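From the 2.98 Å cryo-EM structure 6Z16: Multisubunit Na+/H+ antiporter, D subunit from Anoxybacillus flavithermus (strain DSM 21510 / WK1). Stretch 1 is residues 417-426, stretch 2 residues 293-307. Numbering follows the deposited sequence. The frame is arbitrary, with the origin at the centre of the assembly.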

# COMPACT_ATOMS: atom_id res chain seq x y z
N LEU D 417 -65.81 -1.27 55.66
CA LEU D 417 -65.37 -2.65 55.48
C LEU D 417 -63.85 -2.78 55.47
O LEU D 417 -63.31 -3.79 55.96
CB LEU D 417 -65.98 -3.21 54.21
CG LEU D 417 -67.50 -3.37 54.28
CD1 LEU D 417 -68.08 -3.74 52.94
CD2 LEU D 417 -67.86 -4.41 55.32
N VAL D 418 -63.14 -1.77 54.95
CA VAL D 418 -61.68 -1.86 54.98
C VAL D 418 -61.17 -1.65 56.41
O VAL D 418 -60.19 -2.30 56.82
CB VAL D 418 -61.04 -0.88 53.96
CG1 VAL D 418 -61.53 -1.20 52.56
CG2 VAL D 418 -61.28 0.57 54.27
N LEU D 419 -61.86 -0.81 57.19
CA LEU D 419 -61.57 -0.71 58.62
C LEU D 419 -61.81 -2.03 59.33
O LEU D 419 -61.01 -2.43 60.19
CB LEU D 419 -62.43 0.38 59.25
CG LEU D 419 -62.33 0.54 60.77
CD1 LEU D 419 -60.93 0.88 61.22
CD2 LEU D 419 -63.30 1.59 61.23
N TYR D 420 -62.88 -2.74 58.97
CA TYR D 420 -63.15 -4.03 59.60
C TYR D 420 -62.08 -5.06 59.28
O TYR D 420 -61.70 -5.85 60.15
CB TYR D 420 -64.53 -4.56 59.19
CG TYR D 420 -64.73 -5.98 59.66
CD1 TYR D 420 -64.84 -6.27 61.01
CD2 TYR D 420 -64.79 -7.03 58.76
CE1 TYR D 420 -65.00 -7.56 61.45
CE2 TYR D 420 -64.95 -8.33 59.20
CZ TYR D 420 -65.06 -8.58 60.54
OH TYR D 420 -65.23 -9.87 60.97
N SER D 421 -61.55 -5.04 58.05
CA SER D 421 -60.50 -6.00 57.68
C SER D 421 -59.20 -5.76 58.46
O SER D 421 -58.65 -6.69 59.08
CB SER D 421 -60.26 -5.93 56.18
OG SER D 421 -59.79 -4.65 55.82
N VAL D 422 -58.72 -4.51 58.47
CA VAL D 422 -57.46 -4.27 59.18
C VAL D 422 -57.63 -4.37 60.70
O VAL D 422 -56.72 -4.82 61.41
CB VAL D 422 -56.85 -2.93 58.74
CG1 VAL D 422 -56.47 -3.00 57.29
CG2 VAL D 422 -57.82 -1.80 58.96
N MET D 423 -58.80 -4.02 61.22
CA MET D 423 -59.01 -4.17 62.65
C MET D 423 -59.26 -5.62 63.03
O MET D 423 -59.04 -5.98 64.18
CB MET D 423 -60.16 -3.27 63.10
CG MET D 423 -60.16 -2.97 64.58
SD MET D 423 -58.65 -2.11 65.02
CE MET D 423 -58.90 -0.58 64.13
N LYS D 424 -59.70 -6.45 62.09
CA LYS D 424 -59.72 -7.89 62.31
C LYS D 424 -58.31 -8.41 62.52
O LYS D 424 -58.08 -9.23 63.42
CB LYS D 424 -60.38 -8.58 61.12
CG LYS D 424 -60.35 -10.09 61.15
CD LYS D 424 -61.13 -10.64 59.98
CE LYS D 424 -60.41 -10.36 58.68
NZ LYS D 424 -61.11 -10.96 57.53
N ILE D 425 -57.36 -7.91 61.71
CA ILE D 425 -55.94 -8.25 61.94
C ILE D 425 -55.49 -7.82 63.33
O ILE D 425 -54.89 -8.60 64.07
CB ILE D 425 -55.04 -7.63 60.86
CG1 ILE D 425 -55.35 -8.16 59.47
CG2 ILE D 425 -53.58 -7.92 61.16
CD1 ILE D 425 -54.63 -7.41 58.39
N PHE D 426 -55.82 -6.57 63.71
CA PHE D 426 -55.37 -6.04 64.99
C PHE D 426 -55.99 -6.76 66.18
O PHE D 426 -55.30 -7.09 67.15
CB PHE D 426 -55.66 -4.54 65.08
CG PHE D 426 -55.31 -3.94 66.41
CD1 PHE D 426 -53.99 -3.73 66.77
CD2 PHE D 426 -56.30 -3.57 67.31
CE1 PHE D 426 -53.67 -3.19 67.99
CE2 PHE D 426 -55.98 -3.03 68.54
CZ PHE D 426 -54.66 -2.83 68.87
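Stretch 2, residues 293-307: YNDMRYIVIYNIIAA

Two nearly antiparallel helices from distant parts of one chain pack here through a seam of mixed apolar and polar residues, closed at one end by a single lysine-to-backbone hydrogen bond. Residues 417-426 are helical throughout, within a helix that extends beyond them in both directions. Stretch 2 begins with a short loop: Tyr 293, the first residue to leave the helical conformation of a preceding helix (phi/psi -95/143), is followed by Asn 294 and by Asp 295 at the N-cap position, whose side chain makes no capping bond. From Met 296 to Ala 307 the chain is helical and continues so.

The axes approach to 10.2 Å and their directions differ by 161° (signed crossing angle -161°), so the start of the stretch 2 helix lies beside the end of stretch 1, and the register runs in opposite senses: CA of Ile 425 is 7.1 Å from CA of Met 296, CA of Ser 421 is 6.7 Å from CA of Ile 299, and CA of Val 418 is 6.6 Å from CA of Asn 303. The buried surface is modest, 419 Å² over both sides.

Ile 299 is the centre of the seam. It points toward stretch 1 with chi1 m and chi2 t; its CD1 lies 3.7 Å from CG1 of Ile 425 and 4.1 Å from CE of Lys 424, while its CG2 meets CB of Ser 421 at 3.8 Å. Ile 425 also reaches Met 296, CG2 to SD at 4.2 Å. Ser 421, in rotamer p, turns its hydroxyl back onto its own helix, donating from OG to Val 418 O at 2.6 Å.

One turn further along stretch 2, Asn 303 points toward stretch 1 and packs against Val 418 and Val 422. Val 418 CG1 also touches Ala 306 CB at 4.3 Å, a small residue that ends the contact on this side.

At the other end, Lys 424 reaches across to the loop before the stretch 2 helix, with chi1, chi2 and chi4 t and a single bend at chi3 (69°, p). This carries NZ past Ile 299 to that loop, where it donates to the backbone carbonyl, NZ to Tyr 293 O at 2.7 Å. The Tyr 293 ring leads away, so its contribution is the main-chain oxygen.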

# COMPACT_ATOMS: atom_id res chain seq x y z
N TYR D 293 -60.94 -12.94 53.61
CA TYR D 293 -59.71 -13.64 53.95
C TYR D 293 -59.31 -13.47 55.41
O TYR D 293 -59.48 -12.40 55.99
CB TYR D 293 -58.56 -13.19 53.05
CG TYR D 293 -58.61 -13.80 51.68
CD1 TYR D 293 -58.14 -15.08 51.46
CD2 TYR D 293 -59.14 -13.10 50.60
CE1 TYR D 293 -58.18 -15.66 50.22
CE2 TYR D 293 -59.19 -13.66 49.35
CZ TYR D 293 -58.70 -14.94 49.17
OH TYR D 293 -58.74 -15.51 47.92
N ASN D 294 -58.76 -14.54 55.98
CA ASN D 294 -58.08 -14.52 57.27
C ASN D 294 -56.57 -14.61 57.07
O ASN D 294 -55.87 -15.31 57.81
CB ASN D 294 -58.57 -15.65 58.17
CG ASN D 294 -60.02 -15.51 58.53
OD1 ASN D 294 -60.84 -16.36 58.16
ND2 ASN D 294 -60.37 -14.45 59.24
N ASP D 295 -56.06 -13.93 56.05
CA ASP D 295 -54.65 -13.96 55.68
C ASP D 295 -54.21 -12.53 55.42
O ASP D 295 -54.88 -11.81 54.67
CB ASP D 295 -54.45 -14.83 54.44
CG ASP D 295 -53.02 -15.21 54.23
OD1 ASP D 295 -52.18 -14.82 55.05
OD2 ASP D 295 -52.73 -15.90 53.23
N MET D 296 -53.09 -12.12 56.03
CA MET D 296 -52.74 -10.69 56.10
C MET D 296 -52.41 -10.11 54.73
O MET D 296 -52.88 -9.01 54.39
CB MET D 296 -51.55 -10.49 57.05
CG MET D 296 -51.84 -10.74 58.50
SD MET D 296 -50.48 -10.30 59.60
CE MET D 296 -49.37 -11.67 59.37
N ARG D 297 -51.61 -10.84 53.94
CA ARG D 297 -51.20 -10.36 52.63
C ARG D 297 -52.40 -10.19 51.70
O ARG D 297 -52.50 -9.17 51.00
CB ARG D 297 -50.18 -11.32 52.02
CG ARG D 297 -48.82 -11.33 52.72
CD ARG D 297 -47.95 -12.48 52.25
NE ARG D 297 -47.37 -12.34 50.93
CZ ARG D 297 -46.11 -11.98 50.70
NH1 ARG D 297 -45.29 -11.74 51.72
NH2 ARG D 297 -45.66 -11.89 49.47
N TYR D 298 -53.35 -11.13 51.74
CA TYR D 298 -54.56 -11.01 50.93
C TYR D 298 -55.42 -9.83 51.34
O TYR D 298 -56.02 -9.18 50.49
CB TYR D 298 -55.39 -12.28 50.99
CG TYR D 298 -54.85 -13.40 50.14
CD1 TYR D 298 -54.97 -13.36 48.76
CD2 TYR D 298 -54.26 -14.51 50.72
CE1 TYR D 298 -54.49 -14.38 47.98
CE2 TYR D 298 -53.78 -15.54 49.94
CZ TYR D 298 -53.90 -15.47 48.57
OH TYR D 298 -53.43 -16.48 47.78
N ILE D 299 -55.46 -9.53 52.64
CA ILE D 299 -56.22 -8.38 53.13
C ILE D 299 -55.63 -7.09 52.58
O ILE D 299 -56.36 -6.24 52.05
CB ILE D 299 -56.26 -8.39 54.67
CG1 ILE D 299 -57.12 -9.56 55.15
CG2 ILE D 299 -56.83 -7.10 55.20
CD1 ILE D 299 -56.95 -9.89 56.59
N VAL D 300 -54.30 -6.96 52.61
CA VAL D 300 -53.69 -5.73 52.12
C VAL D 300 -53.79 -5.63 50.59
O VAL D 300 -53.96 -4.54 50.03
CB VAL D 300 -52.24 -5.62 52.62
CG1 VAL D 300 -51.63 -4.28 52.26
CG2 VAL D 300 -52.19 -5.82 54.11
N ILE D 301 -53.77 -6.78 49.90
CA ILE D 301 -53.94 -6.83 48.44
C ILE D 301 -55.32 -6.33 48.03
O ILE D 301 -55.47 -5.49 47.12
CB ILE D 301 -53.66 -8.26 47.94
CG1 ILE D 301 -52.16 -8.55 47.90
CG2 ILE D 301 -54.29 -8.53 46.61
CD1 ILE D 301 -51.86 -10.02 47.84
N TYR D 302 -56.36 -6.83 48.69
CA TYR D 302 -57.69 -6.35 48.35
C TYR D 302 -57.95 -4.93 48.84
O TYR D 302 -58.78 -4.24 48.25
CB TYR D 302 -58.74 -7.33 48.86
CG TYR D 302 -58.82 -8.56 47.99
CD1 TYR D 302 -59.49 -8.51 46.78
CD2 TYR D 302 -58.22 -9.74 48.36
CE1 TYR D 302 -59.56 -9.62 45.97
CE2 TYR D 302 -58.29 -10.85 47.56
CZ TYR D 302 -58.96 -10.79 46.36
OH TYR D 302 -59.03 -11.90 45.56
N ASN D 303 -57.20 -4.45 49.84
CA ASN D 303 -57.28 -3.02 50.15
C ASN D 303 -56.64 -2.16 49.07
O ASN D 303 -57.10 -1.04 48.83
CB ASN D 303 -56.66 -2.71 51.51
CG ASN D 303 -57.47 -3.27 52.65
OD1 ASN D 303 -56.95 -3.95 53.53
ND2 ASN D 303 -58.75 -3.01 52.63
N ILE D 304 -55.58 -2.67 48.41
CA ILE D 304 -55.04 -1.99 47.22
C ILE D 304 -56.12 -1.87 46.15
O ILE D 304 -56.32 -0.79 45.58
CB ILE D 304 -53.82 -2.74 46.66
CG1 ILE D 304 -52.66 -2.78 47.63
CG2 ILE D 304 -53.35 -2.12 45.35
CD1 ILE D 304 -51.62 -3.74 47.16
N ILE D 305 -56.83 -2.97 45.89
CA ILE D 305 -57.87 -2.98 44.85
C ILE D 305 -58.99 -1.99 45.18
O ILE D 305 -59.44 -1.22 44.32
CB ILE D 305 -58.40 -4.41 44.65
CG1 ILE D 305 -57.27 -5.31 44.16
CG2 ILE D 305 -59.52 -4.42 43.64
CD1 ILE D 305 -57.65 -6.76 44.10
N ALA D 306 -59.42 -1.96 46.45
CA ALA D 306 -60.49 -1.06 46.87
C ALA D 306 -60.07 0.41 46.77
O ALA D 306 -60.86 1.25 46.31
CB ALA D 306 -60.93 -1.40 48.29
N ALA D 307 -58.84 0.73 47.19
CA ALA D 307 -58.40 2.12 47.11
C ALA D 307 -58.20 2.58 45.67
O ALA D 307 -58.47 3.75 45.36
CB ALA D 307 -57.11 2.30 47.90